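Local atomic coordinates of uncharacterized NTF2-like protein (Cytophaga hutchinsonii ATCC 33406, PDB entry 3F14), a protein that is of unknown function but adopts an NTF2-like fold of the SnoaL-like family, whose members probably bind small molecules in a pocket between the curved sheet and its helices. Residues 15-18 against 19-22; 23-26 against 27-31; 46-49 against 50-54. All blocks are in the same frame, centred on the assembly; numbering follows the deposited sequence. Where two conformers were deposited one is given.

Contact 1 of 3, residues 15-18 against 19-22; sequences SGDF and PAVY
Phe-18 and Tyr-22 both carry CG anti to their own carbonyl carbon; in Tyr-22 (chi1 -66°) this folds the ring back along the turn until one face covers the backbone of Phe-18 and Pro-19. Phe-18 O lies 3.3 Å above the tyrosine plane, toward the rim, and Pro-19 CA sits over the same face. Farther along the ring, Tyr-22 CE1 packs at 3.5 Å against Phe-18 CB, while the phenylalanine ring itself leads off into the interior. The oxygen beneath the tyrosine is gripped mainly by one bond, from Val-21 N (2.9 Å to Phe-18 O, 165° at the hydrogen), with a weak second one from Tyr-22 N. One residue earlier, Ala-20 N donates to Asp-17 O at 3.3 Å, and Asp-17 OD2 comes to 3.6 Å from Ala-20 CB. Gly-16 O takes a weak bond from Phe-18 N in the inverse gamma turn centred on Asp-17, and also stands 3.8 Å above the centre of the Phe-18 ring. Gly-16 itself, with positive phi, closes helix 2-14 in a Schellman motif. The turn thus lies between two helices: Val-21 and Ala-20 pack on His-12 of helix 2-14, whereas Phe-18 and Tyr-22 reach Cys-49 of helix 42-57, where Tyr-22 OH is hydrogen-bonded to Asn-50 OD1.

Contact 2 of 3, residues 23-26 against 27-31; sequences ACFN and DIIEW
A type I beta turn from Asn-26 to Ile-29, overlaid by an Asx turn of the Asn-26 side chain, takes the chain round the corner from the short strand 25-26 into strand 29-33. The main-chain bond closing the beta turn runs from Ile-29 N to Asn-26 O at 3.0 Å. The Asx turn is made by Asn-26 OD1, which accepts from Ile-28 N at 3.1 Å in a nearly straight bond (172°) whose donor is only slightly tilted from the amide plane. With CG set anti to the backbone N (chi1 -166°), the amide lies beside the residue's own carbonyl and reaches forward over the turn; Ile-28 CG1 packs against OD1 at 3.4 Å. The other end of the amide, ND2, is hydrogen-bonded to Thr-103 OG1, at the start of strand 103-111. With an alanine here, Ile-28 N would probably lose its side-chain acceptor and Thr-103 its amide partner, and the corner would be held by backbone bonds with less side-chain support. On the interior side of the turn, Ile-29 stretches out in an extended chain and lays its CD1 over one face of the Phe-25 ring, 3.7 Å from the ring centroid and 19° off the normal, a CH-pi contact. The closest ring atom is Phe-25 CG, 3.5 Å from Ile-29 CD1. Val-45 of helix 42-57 touches both side chains. The chemistry is therefore divided: the amide oxygen braces the turn and its nitrogen ties the turn to strand 103-111, while the methyl-on-ring contact packs the two strands' buried side chains together on the helix 42-57 side.

Contact 3 of 3, residues 46-49 against 50-54; sequences IDFC and NKMLP
Phe-48 and Met-52, one turn apart, cross obliquely, the methyl CE of Met-52 coming to 3.4 Å from Phe-48 CE2. Met-52 is a selenomethionine with two deposited conformers, and this approach holds for the one given; its chain runs out extended and bends only at chi3 (-64°), which turns CE back toward the phenylalanine. Along another flank of the helix, Ile-46 and Asn-50 lie side by side, pointing the same way, with Ile-46 CG2 3.7 Å from Asn-50 ND2. That same ND2 donates to a water at 2.8 Å (ND2 to water O), and the water in turn donates to Asp-47 OD1 at 2.7 Å, so that amide and carboxylate are joined across one turn without touching. Asn-50 OD1 is hydrogen-bonded to Tyr-22 OH. Behind these side chains stand the regular backbone bonds: Asn-50 N to Ile-46 O at 2.8 Å, Lys-51 N to Asp-47 O at 3.0 Å and Met-52 N to Phe-48 O at 3.1 Å. They weaken at Leu-53 N, and at Pro-54, which has no N-H to give, the helix kinks. Farther out, Phe-48 rests on Ile-33 and Val-39, and Cys-49 and Met-52 on Trp-31. An amphipathic helix with its apolar side on the sheet and a water-bridged polar rim is consistent with the helix-on-curved-sheet architecture of the NTF2-like fold.

How the contacts relate
Contact 3 is mainly a surface contact, whereas contacts 1 and 2 are partly buried, yet all three meet around helix 42-57. Contacts 1 and 2 are consecutive in the chain and both are turns, but the first is held by backbone bonds, with an aromatic ring lying over one of the acceptors, and the second adds an amide side chain to its turn. Contact 3 relies on regular helical bonds, with water joining its polar side chains. The apolar faces converge: Trp-31 of contact 2 packs against Phe-18 of contact 1 and against Phe-48, Cys-49 and Met-52 of contact 3, while Phe-25 meets Ile-46. A polar tie, Tyr-22 to Asn-50, also joins contact 1 to contact 3.

Contact 1 of 3, residues 15-18 against 19-22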
ATOM      1  N   SER A  15     -10.883  -7.965  -4.870  1.00 16.99           N
ATOM      2  CA  SER A  15     -12.288  -7.965  -4.493  1.00 17.38           C
ATOM      3  C   SER A  15     -12.701  -9.311  -3.847  1.00 17.64           C
ATOM      4  O   SER A  15     -13.877  -9.482  -3.467  1.00 18.67           O
ATOM      5  CB  SER A  15     -13.189  -7.576  -5.702  1.00 18.16           C
ATOM      6  OG  SER A  15     -13.069  -8.530  -6.688  1.00 21.73           O
ATOM      7  N   GLY A  16     -11.754 -10.228  -3.625  1.00 16.99           N
ATOM      8  CA  GLY A  16     -12.012 -11.495  -2.944  1.00 17.20           C
ATOM      9  C   GLY A  16     -12.426 -12.656  -3.786  1.00 15.56           C
ATOM     10  O   GLY A  16     -12.693 -13.716  -3.229  1.00 19.27           O
ATOM     11  N   ASP A  17     -12.483 -12.475  -5.090  1.00 15.53           N
ATOM     12  CA  ASP A  17     -12.886 -13.511  -6.011  1.00 15.72           C
ATOM     13  C   ASP A  17     -11.653 -14.293  -6.422  1.00 18.88           C
ATOM     14  O   ASP A  17     -11.284 -14.355  -7.591  1.00 18.41           O
ATOM     15  CB  ASP A  17     -13.605 -12.941  -7.242  1.00 17.69           C
ATOM     16  CG  ASP A  17     -14.289 -14.021  -8.096  1.00 20.84           C
ATOM     17  OD1 ASP A  17     -14.265 -15.212  -7.710  1.00 26.58           O
ATOM     18  OD2 ASP A  17     -14.782 -13.645  -9.199  1.00 25.01           O
ATOM     19  N   PHE A  18     -11.035 -14.928  -5.438  1.00 18.23           N
ATOM     20  CA  PHE A  18      -9.775 -15.624  -5.678  1.00 17.51           C
ATOM     21  C   PHE A  18      -9.882 -16.738  -6.743  1.00 18.84           C
ATOM     22  O   PHE A  18      -8.988 -16.844  -7.600  1.00 18.83           O
ATOM     23  CB  PHE A  18      -9.225 -16.233  -4.400  1.00 18.36           C
ATOM     24  CG  PHE A  18      -9.205 -15.299  -3.202  1.00 15.69           C
ATOM     25  CD1 PHE A  18      -8.617 -14.057  -3.225  1.00 17.94           C
ATOM     26  CD2 PHE A  18      -9.677 -15.756  -1.987  1.00 15.73           C
ATOM     27  CE1 PHE A  18      -8.557 -13.289  -2.084  1.00 17.10           C
ATOM     28  CE2 PHE A  18      -9.612 -14.976  -0.847  1.00 17.52           C
ATOM     29  CZ  PHE A  18      -9.034 -13.742  -0.903  1.00 16.20           C
ATOM     30  N   PRO A  19     -10.946 -17.553  -6.704  1.00 16.45           N
ATOM     31  CA  PRO A  19     -11.027 -18.679  -7.669  1.00 18.37           C
ATOM     32  C   PRO A  19     -10.956 -18.248  -9.127  1.00 19.85           C
ATOM     33  O   PRO A  19     -10.519 -19.031  -9.949  1.00 19.90           O
ATOM     34  CB  PRO A  19     -12.354 -19.349  -7.319  1.00 19.11           C
ATOM     35  CG  PRO A  19     -12.571 -18.985  -5.900  1.00 22.15           C
ATOM     36  CD  PRO A  19     -12.076 -17.599  -5.759  1.00 19.79           C
ATOM     37  N   ALA A  20     -11.370 -17.033  -9.456  1.00 19.58           N
ATOM     38  CA  ALA A  20     -11.271 -16.535 -10.839  1.00 19.88           C
ATOM     39  C   ALA A  20      -9.839 -16.404 -11.324  1.00 22.04           C
ATOM     40  O   ALA A  20      -9.614 -16.330 -12.532  1.00 22.34           O
ATOM     41  CB  ALA A  20     -12.010 -15.169 -10.992  1.00 20.19           C
ATOM     42  N   VAL A  21      -8.860 -16.379 -10.417  1.00 17.49           N
ATOM     43  CA  VAL A  21      -7.479 -16.141 -10.848  1.00 18.93           C
ATOM     44  C   VAL A  21      -6.475 -17.198 -10.408  1.00 16.96           C
ATOM     45  O   VAL A  21      -5.274 -17.054 -10.673  1.00 18.14           O
ATOM     46  CB  VAL A  21      -6.990 -14.707 -10.455  1.00 20.93           C
ATOM     47  CG1 VAL A  21      -7.842 -13.660 -11.154  1.00 22.25           C
ATOM     48  CG2 VAL A  21      -7.053 -14.500  -8.967  1.00 19.66           C
ATOM     49  N   TYR A  22      -6.928 -18.281  -9.776  1.00 18.63           N
ATOM     50  CA  TYR A  22      -5.981 -19.357  -9.420  1.00 18.82           C
ATOM     51  C   TYR A  22      -5.147 -19.857 -10.612  1.00 20.19           C
ATOM     52  O   TYR A  22      -3.950 -20.140 -10.451  1.00 19.37           O
ATOM     53  CB  TYR A  22      -6.714 -20.552  -8.821  1.00 16.17           C
ATOM     54  CG  TYR A  22      -7.385 -20.321  -7.489  1.00 19.36           C
ATOM     55  CD1 TYR A  22      -6.963 -19.335  -6.624  1.00 17.66           C
ATOM     56  CD2 TYR A  22      -8.417 -21.163  -7.082  1.00 16.42           C
ATOM     57  CE1 TYR A  22      -7.615 -19.146  -5.421  1.00 17.63           C
ATOM     58  CE2 TYR A  22      -9.047 -20.989  -5.870  1.00 16.57           C
ATOM     59  CZ  TYR A  22      -8.634 -19.963  -5.059  1.00 15.27           C
ATOM     60  OH  TYR A  22      -9.251 -19.769  -3.861  1.00 18.17           O
TER

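Contact 2 of 3, residues 23-26 against 27-31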
ATOM      1  N   ALA A  23      -5.777 -19.956 -11.777  1.00 20.99           N
ATOM      2  CA  ALA A  23      -5.077 -20.372 -13.013  1.00 19.05           C
ATOM      3  C   ALA A  23      -3.992 -19.372 -13.458  1.00 19.99           C
ATOM      4  O   ALA A  23      -3.173 -19.731 -14.300  1.00 20.70           O
ATOM      5  CB  ALA A  23      -6.071 -20.580 -14.115  1.00 22.10           C
ATOM      6  N   CYS A  24      -3.988 -18.137 -12.922  1.00 16.50           N
ATOM      7  CA  CYS A  24      -2.984 -17.142 -13.216  1.00 17.38           C
ATOM      8  C   CYS A  24      -1.853 -17.128 -12.200  1.00 15.37           C
ATOM      9  O   CYS A  24      -0.939 -16.334 -12.347  1.00 19.07           O
ATOM     10  CB  CYS A  24      -3.633 -15.746 -13.185  1.00 20.60           C
ATOM     11  SG  CYS A  24      -5.089 -15.643 -14.256  1.00 27.49           S
ATOM     12  N   PHE A  25      -1.906 -17.958 -11.161  1.00 16.16           N
ATOM     13  CA  PHE A  25      -0.841 -17.973 -10.169  1.00 16.01           C
ATOM     14  C   PHE A  25       0.414 -18.562 -10.730  1.00 16.27           C
ATOM     15  O   PHE A  25       0.385 -19.634 -11.366  1.00 16.49           O
ATOM     16  CB  PHE A  25      -1.215 -18.820  -8.956  1.00 17.23           C
ATOM     17  CG  PHE A  25      -2.249 -18.198  -7.991  1.00 17.23           C
ATOM     18  CD1 PHE A  25      -2.935 -17.011  -8.264  1.00 17.04           C
ATOM     19  CD2 PHE A  25      -2.544 -18.867  -6.814  1.00 15.95           C
ATOM     20  CE1 PHE A  25      -3.853 -16.480  -7.313  1.00 17.47           C
ATOM     21  CE2 PHE A  25      -3.461 -18.365  -5.894  1.00 17.80           C
ATOM     22  CZ  PHE A  25      -4.102 -17.171  -6.148  1.00 16.58           C
ATOM     23  N   ASN A  26       1.546 -17.917 -10.474  1.00 14.42           N
ATOM     24  CA  ASN A  26       2.834 -18.551 -10.766  1.00 13.30           C
ATOM     25  C   ASN A  26       3.011 -19.788  -9.880  1.00 14.16           C
ATOM     26  O   ASN A  26       2.582 -19.821  -8.733  1.00 13.20           O
ATOM     27  CB  ASN A  26       3.948 -17.533 -10.560  1.00 14.10           C
ATOM     28  CG  ASN A  26       5.275 -17.969 -11.139  1.00 18.27           C
ATOM     29  OD1 ASN A  26       6.041 -18.681 -10.496  1.00 17.43           O
ATOM     30  ND2 ASN A  26       5.544 -17.544 -12.369  1.00 18.47           N
ATOM     31  N   ASP A  27       3.739 -20.786 -10.376  1.00 13.54           N
ATOM     32  CA  ASP A  27       4.029 -21.993  -9.587  1.00 14.22           C
ATOM     33  C   ASP A  27       4.624 -21.633  -8.211  1.00 12.74           C
ATOM     34  O   ASP A  27       4.346 -22.340  -7.244  1.00 13.80           O
ATOM     35  CB  ASP A  27       4.977 -22.919 -10.349  1.00 13.02           C
ATOM     36  CG  ASP A  27       4.285 -23.645 -11.473  1.00 15.38           C
ATOM     37  OD1 ASP A  27       3.180 -24.187 -11.219  1.00 17.68           O
ATOM     38  OD2 ASP A  27       4.816 -23.630 -12.592  1.00 18.84           O
ATOM     39  N   ILE A  28       5.431 -20.587  -8.136  1.00 14.44           N
ATOM     40  CA  ILE A  28       6.065 -20.206  -6.858  1.00 15.91           C
ATOM     41  C   ILE A  28       5.562 -18.870  -6.336  1.00 14.39           C
ATOM     42  O   ILE A  28       6.278 -18.153  -5.680  1.00 15.22           O
ATOM     43  CB  ILE A  28       7.614 -20.298  -6.915  1.00 17.75           C
ATOM     44  CG1 ILE A  28       8.176 -19.371  -7.993  1.00 18.33           C
ATOM     45  CG2 ILE A  28       8.030 -21.772  -7.172  1.00 15.13           C
ATOM     46  CD1 ILE A  28       9.730 -19.208  -7.909  1.00 21.98           C
ATOM     47  N   ILE A  29       4.321 -18.560  -6.648  1.00 13.78           N
ATOM     48  CA  ILE A  29       3.665 -17.377  -6.103  1.00 13.61           C
ATOM     49  C   ILE A  29       3.871 -17.247  -4.612  1.00 14.38           C
ATOM     50  O   ILE A  29       3.847 -18.212  -3.882  1.00 16.06           O
ATOM     51  CB  ILE A  29       2.165 -17.391  -6.442  1.00 13.38           C
ATOM     52  CG1 ILE A  29       1.443 -16.095  -5.947  1.00 15.51           C
ATOM     53  CG2 ILE A  29       1.429 -18.631  -5.855  1.00 15.72           C
ATOM     54  CD1 ILE A  29      -0.004 -15.935  -6.501  1.00 16.97           C
ATOM     55  N   GLU A  30       4.049 -16.010  -4.139  1.00 14.86           N
ATOM     56  CA  GLU A  30       4.041 -15.754  -2.710  1.00 15.21           C
ATOM     57  C   GLU A  30       2.985 -14.684  -2.418  1.00 16.74           C
ATOM     58  O   GLU A  30       2.870 -13.724  -3.173  1.00 16.71           O
ATOM     59  CB  GLU A  30       5.402 -15.235  -2.232  1.00 17.10           C
ATOM     60  CG  GLU A  30       6.474 -16.234  -2.477  1.00 17.02           C
ATOM     61  CD  GLU A  30       7.826 -15.879  -1.837  1.00 23.27           C
ATOM     62  OE1 GLU A  30       7.903 -14.865  -1.094  1.00 21.93           O
ATOM     63  OE2 GLU A  30       8.782 -16.628  -2.139  1.00 22.05           O
ATOM     64  N   TRP A  31       2.240 -14.866  -1.337  1.00 14.60           N
ATOM     65  CA  TRP A  31       1.332 -13.862  -0.800  1.00 16.19           C
ATOM     66  C   TRP A  31       1.853 -13.449   0.550  1.00 15.08           C
ATOM     67  O   TRP A  31       1.811 -14.210   1.497  1.00 15.18           O
ATOM     68  CB  TRP A  31      -0.095 -14.373  -0.698  1.00 15.90           C
ATOM     69  CG  TRP A  31      -1.135 -13.304  -0.346  1.00 15.53           C
ATOM     70  CD1 TRP A  31      -0.957 -11.975  -0.355  1.00 15.61           C
ATOM     71  CD2 TRP A  31      -2.528 -13.511  -0.049  1.00 13.29           C
ATOM     72  NE1 TRP A  31      -2.128 -11.335  -0.041  1.00 14.65           N
ATOM     73  CE2 TRP A  31      -3.124 -12.250   0.144  1.00 14.41           C
ATOM     74  CE3 TRP A  31      -3.338 -14.644   0.059  1.00 16.50           C
ATOM     75  CZ2 TRP A  31      -4.482 -12.097   0.478  1.00 14.96           C
ATOM     76  CZ3 TRP A  31      -4.685 -14.492   0.411  1.00 15.78           C
ATOM     77  CH2 TRP A  31      -5.247 -13.234   0.588  1.00 15.83           C
TER

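Contact 3 of 3, residues 46-49 against 50-54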
ATOM      1  N   ILE A  46      -3.348 -21.307  -2.955  1.00 13.43           N
ATOM      2  CA  ILE A  46      -4.710 -21.672  -3.312  1.00 13.39           C
ATOM      3  C   ILE A  46      -5.440 -22.226  -2.098  1.00 15.07           C
ATOM      4  O   ILE A  46      -6.608 -21.855  -1.850  1.00 14.82           O
ATOM      5  CB  ILE A  46      -4.744 -22.647  -4.523  1.00 13.63           C
ATOM      6  CG1 ILE A  46      -4.333 -21.872  -5.770  1.00 13.60           C
ATOM      7  CG2 ILE A  46      -6.148 -23.252  -4.691  1.00 14.72           C
ATOM      8  CD1 ILE A  46      -4.156 -22.767  -6.986  1.00 14.86           C
ATOM      9  N   ASP A  47      -4.791 -23.057  -1.313  1.00 13.93           N
ATOM     10  CA  ASP A  47      -5.460 -23.654  -0.144  1.00 13.89           C
ATOM     11  C   ASP A  47      -5.804 -22.561   0.859  1.00 14.36           C
ATOM     12  O   ASP A  47      -6.877 -22.579   1.477  1.00 14.67           O
ATOM     13  CB  ASP A  47      -4.579 -24.735   0.530  1.00 13.07           C
ATOM     14  CG  ASP A  47      -4.501 -26.039  -0.253  1.00 14.11           C
ATOM     15  OD1 ASP A  47      -5.384 -26.334  -1.101  1.00 15.25           O
ATOM     16  OD2 ASP A  47      -3.586 -26.851   0.080  1.00 14.24           O
ATOM     17  N   PHE A  48      -4.905 -21.609   1.033  1.00 14.24           N
ATOM     18  CA  PHE A  48      -5.122 -20.501   1.972  1.00 14.14           C
ATOM     19  C   PHE A  48      -6.254 -19.620   1.503  1.00 16.68           C
ATOM     20  O   PHE A  48      -7.161 -19.278   2.275  1.00 15.70           O
ATOM     21  CB  PHE A  48      -3.836 -19.684   2.086  1.00 15.06           C
ATOM     22  CG  PHE A  48      -3.847 -18.622   3.168  1.00 15.38           C
ATOM     23  CD1 PHE A  48      -3.417 -18.927   4.450  1.00 18.71           C
ATOM     24  CD2 PHE A  48      -4.217 -17.351   2.853  1.00 18.64           C
ATOM     25  CE1 PHE A  48      -3.403 -17.927   5.420  1.00 21.91           C
ATOM     26  CE2 PHE A  48      -4.202 -16.374   3.809  1.00 19.45           C
ATOM     27  CZ  PHE A  48      -3.785 -16.677   5.081  1.00 18.62           C
ATOM     28  N   CYS A  49      -6.270 -19.281   0.227  1.00 15.12           N
ATOM     29  CA  CYS A  49      -7.377 -18.539  -0.345  1.00 15.81           C
ATOM     30  C   CYS A  49      -8.672 -19.287  -0.179  1.00 14.64           C
ATOM     31  O   CYS A  49      -9.719 -18.651   0.108  1.00 16.22           O
ATOM     32  CB  CYS A  49      -7.105 -18.276  -1.834  1.00 14.67           C
ATOM     33  SG  CYS A  49      -5.833 -17.060  -2.168  1.00 16.32           S
ATOM     34  N   ASN A  50      -8.719 -20.585  -0.442  1.00 14.24           N
ATOM     35  CA  ASN A  50      -9.956 -21.351  -0.283  1.00 14.38           C
ATOM     36  C   ASN A  50     -10.453 -21.352   1.154  1.00 15.51           C
ATOM     37  O   ASN A  50     -11.680 -21.360   1.377  1.00 17.02           O
ATOM     38  CB  ASN A  50      -9.817 -22.784  -0.851  1.00 15.42           C
ATOM     39  CG  ASN A  50      -9.935 -22.812  -2.381  1.00 16.76           C
ATOM     40  OD1 ASN A  50     -10.589 -21.957  -2.968  1.00 18.53           O
ATOM     41  ND2 ASN A  50      -9.378 -23.824  -3.008  1.00 15.80           N
ATOM     42  N   LYS A  51      -9.553 -21.454   2.125  0.70 16.09           N
ATOM     43  CA  LYS A  51      -9.949 -21.406   3.541  0.70 16.98           C
ATOM     44  C   LYS A  51     -10.628 -20.064   3.852  0.70 15.63           C
ATOM     45  O   LYS A  51     -11.647 -20.016   4.563  0.70 16.09           O
ATOM     46  CB  LYS A  51      -8.717 -21.650   4.402  0.70 19.84           C
ATOM     47  CG  LYS A  51      -8.860 -21.550   5.898  0.70 22.52           C
ATOM     48  CD  LYS A  51      -7.601 -22.106   6.593  0.70 23.01           C
ATOM     49  CE  LYS A  51      -7.462 -21.644   8.036  0.70 28.06           C
ATOM     50  NZ  LYS A  51      -8.791 -21.462   8.714  0.70 33.58           N
HETATM   51  N   MSE A  52     -10.110 -18.984   3.250  0.51 11.55           N
HETATM   52  CA  MSE A  52     -10.565 -17.555   3.434  0.51 12.40           C
HETATM   53  C   MSE A  52     -11.833 -17.178   2.658  0.51 13.44           C
HETATM   54  O   MSE A  52     -12.538 -16.241   3.042  0.51 13.29           O
HETATM   55  CB  MSE A  52      -9.436 -16.533   3.049  0.51 11.71           C
HETATM   56  CG  MSE A  52      -9.687 -14.995   3.412  0.51 12.71           C
HETATM   57 SE   MSE A  52      -8.276 -13.825   3.020  0.38 18.85          SE
HETATM   58  CE  MSE A  52      -6.989 -14.544   4.220  0.51 23.97           C
ATOM     59  N   LEU A  53     -12.130 -17.895   1.578  1.00 15.55           N
ATOM     60  CA  LEU A  53     -13.190 -17.579   0.643  1.00 14.99           C
ATOM     61  C   LEU A  53     -14.564 -17.361   1.290  1.00 15.18           C
ATOM     62  O   LEU A  53     -15.226 -16.362   0.957  1.00 16.28           O
ATOM     63  CB  LEU A  53     -13.254 -18.621  -0.469  1.00 17.77           C
ATOM     64  CG  LEU A  53     -14.128 -18.291  -1.676  1.00 17.68           C
ATOM     65  CD1 LEU A  53     -13.751 -16.987  -2.378  1.00 19.99           C
ATOM     66  CD2 LEU A  53     -14.095 -19.469  -2.645  1.00 20.67           C
ATOM     67  N   PRO A  54     -15.000 -18.209   2.224  1.00 15.33           N
ATOM     68  CA  PRO A  54     -16.322 -17.909   2.818  1.00 15.05           C
ATOM     69  C   PRO A  54     -16.383 -16.551   3.504  1.00 16.57           C
ATOM     70  O   PRO A  54     -17.430 -15.867   3.434  1.00 16.39           O
ATOM     71  CB  PRO A  54     -16.513 -19.038   3.835  1.00 16.45           C
ATOM     72  CG  PRO A  54     -15.595 -20.123   3.376  1.00 21.46           C
ATOM     73  CD  PRO A  54     -14.429 -19.472   2.720  1.00 16.47           C
TER
HETATM   74  O   HOH W   1      -7.995 -25.876  -1.678  1.00 23.34           O